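Galectin (Xenopus laevis, PDB 3WUC) binds a galactose-containing glycan, probably lactose and related beta-galactosides, at a site on one face of a beta-sandwich. Local coordinates at residues Asn66-Gln69 and Asn70-Trp73. Sequence-based numbering, arbitrary orientation.
Sequences NSKQ and NDVW. With GAL (beta-D-galactopyranose), chain D.
The side chain of Lys-68 runs across one face of the Trp-73 indole, and a galactose covers the opposite face. With CG anti to the backbone N (chi1 -160°) and the rest of the chain extended, CB stands at the outer rim by CE3 and CZ3, CD lies over the six-membered ring, and CE reaches over the five-membered ring, 3.7 Å from its centroid, a CH-pi contact. Its ammonium group continues beyond the indole to Asp-71: NZ lies 2.9 Å from OD1 in a salt bridge, meeting that oxygen from above the carboxylate plane. On the sugar side, C5 sits over the middle of the ring system and C4 comes within 3.5 Å of Trp-73 CZ2, the packing of the apolar galactose face on a tryptophan that is a hallmark of galectins. Asn-66 crosses obliquely beside the indole, its amide plane tilted 26° from the ring. Its ND2 donates a nearly straight 2.8 Å bond (168°) to galactose O6 and is also hydrogen-bonded to Asp-74 O. His-49, Arg-53 and Glu-76 are among the residues that bind other parts of this sugar.

These groups project from a beta hairpin closed by a type I' turn, Gln-69 to Val-72, with Lys-68 and Trp-73 forming a non-hydrogen-bonded antiparallel pair. Gln-69 N donates to Val-72 O and Val-72 N to Gln-69 O, each at 2.9 Å, and their side chains leave by the other face of the sheet, where Gln-69 NE2 is hydrogen-bonded to Asp-74. At the indole edge, Ser-67 O approaches CE3 to 3.4 Å, close to the ring plane.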
loop_
_atom_site.group_PDB
_atom_site.type_symbol
_atom_site.label_atom_id
_atom_site.label_comp_id
_atom_site.label_asym_id
_atom_site.label_seq_id
_atom_site.Cartn_x
_atom_site.Cartn_y
_atom_site.Cartn_z
ATOM N N ASN B 66 -4.920 -11.029 25.149
ATOM C CA ASN B 66 -4.192 -11.491 26.331
ATOM C C ASN B 66 -2.720 -11.281 26.068
ATOM O O ASN B 66 -2.338 -10.858 24.988
ATOM C CB ASN B 66 -4.500 -12.994 26.601
ATOM C CG ASN B 66 -4.376 -13.358 28.065
ATOM O OD1 ASN B 66 -3.798 -12.630 28.879
ATOM N ND2 ASN B 66 -4.897 -14.571 28.369
ATOM N N SER B 67 -1.937 -11.544 27.096
ATOM C CA SER B 67 -0.489 -11.635 26.999
ATOM C C SER B 67 -0.061 -13.031 27.414
ATOM O O SER B 67 -0.785 -13.774 28.021
ATOM C CB SER B 67 0.109 -10.608 27.923
ATOM O OG SER B 67 -0.402 -10.691 29.259
ATOM N N LYS B 68 1.180 -13.376 27.068
ATOM C CA LYS B 68 1.655 -14.743 27.430
ATOM C C LYS B 68 3.115 -14.523 27.878
ATOM O O LYS B 68 3.903 -13.735 27.282
ATOM C CB LYS B 68 1.670 -15.625 26.205
ATOM C CG LYS B 68 1.655 -17.088 26.550
ATOM C CD LYS B 68 1.558 -17.978 25.324
ATOM C CE LYS B 68 1.090 -19.398 25.664
ATOM N NZ LYS B 68 1.175 -20.352 24.556
ATOM N N GLN B 69 3.491 -15.087 29.060
ATOM C CA GLN B 69 4.873 -15.011 29.531
ATOM C C GLN B 69 5.382 -16.354 29.910
ATOM O O GLN B 69 4.692 -17.125 30.579
ATOM C CB GLN B 69 5.042 -14.105 30.689
ATOM C CG GLN B 69 4.543 -12.663 30.461
ATOM C CD GLN B 69 4.497 -11.815 31.801
ATOM O OE1 GLN B 69 5.523 -11.470 32.369
ATOM N NE2 GLN B 69 3.321 -11.348 32.177
ATOM N N ASN B 70 6.535 -16.700 29.368
ATOM C CA ASN B 70 7.108 -18.038 29.622
ATOM C C ASN B 70 6.088 -19.134 29.299
ATOM O O ASN B 70 5.974 -20.155 30.006
ATOM C CB ASN B 70 7.614 -18.125 31.087
ATOM C CG ASN B 70 8.485 -16.935 31.465
ATOM O OD1 ASN B 70 9.572 -16.783 30.894
ATOM N ND2 ASN B 70 8.043 -16.114 32.358
ATOM N N ASP B 71 5.345 -18.981 28.191
ATOM C CA ASP B 71 4.331 -19.847 27.741
ATOM C C ASP B 71 3.103 -20.077 28.665
ATOM O O ASP B 71 2.344 -21.051 28.487
ATOM C CB ASP B 71 4.901 -21.233 27.340
ATOM C CG ASP B 71 4.262 -21.819 26.091
ATOM O OD1 ASP B 71 3.950 -21.028 25.129
ATOM O OD2 ASP B 71 4.226 -23.071 25.938
ATOM N N VAL B 72 2.864 -19.090 29.504
ATOM C CA VAL B 72 1.693 -19.105 30.333
ATOM C C VAL B 72 0.826 -17.846 30.064
ATOM O O VAL B 72 1.336 -16.730 30.124
ATOM C CB VAL B 72 2.077 -19.074 31.764
ATOM C CG1 VAL B 72 0.894 -19.161 32.662
ATOM C CG2 VAL B 72 2.917 -20.303 32.023
ATOM N N TRP B 73 -0.410 -18.110 29.801
ATOM C CA TRP B 73 -1.365 -16.993 29.521
ATOM C C TRP B 73 -1.703 -16.221 30.796
ATOM O O TRP B 73 -1.745 -16.794 31.883
ATOM C CB TRP B 73 -2.627 -17.542 28.959
ATOM C CG TRP B 73 -2.553 -18.159 27.603
ATOM C CD1 TRP B 73 -2.673 -19.466 27.289
ATOM C CD2 TRP B 73 -2.312 -17.479 26.359
ATOM N NE1 TRP B 73 -2.540 -19.685 25.962
ATOM C CE2 TRP B 73 -2.306 -18.454 25.353
ATOM C CE3 TRP B 73 -2.088 -16.129 26.014
ATOM C CZ2 TRP B 73 -2.144 -18.136 23.961
ATOM C CZ3 TRP B 73 -1.864 -15.830 24.636
ATOM C CH2 TRP B 73 -1.860 -16.830 23.668
HETATM C C1 GAL D . -7.127 -20.071 25.295
HETATM C C2 GAL D . -6.895 -20.506 23.872
HETATM C C3 GAL D . -5.613 -19.912 23.335
HETATM C C4 GAL D . -5.623 -18.405 23.564
HETATM C C5 GAL D . -5.908 -18.133 25.059
HETATM C C6 GAL D . -5.962 -16.641 25.312
HETATM O O2 GAL D . -6.735 -21.947 23.908
HETATM O O3 GAL D . -5.374 -20.317 22.016
HETATM O O4 GAL D . -6.573 -17.767 22.672
HETATM O O5 GAL D . -7.179 -18.677 25.376
HETATM O O6 GAL D . -6.304 -16.329 26.652
HETATM O O HOH W 1 5.152 -16.564 33.539
#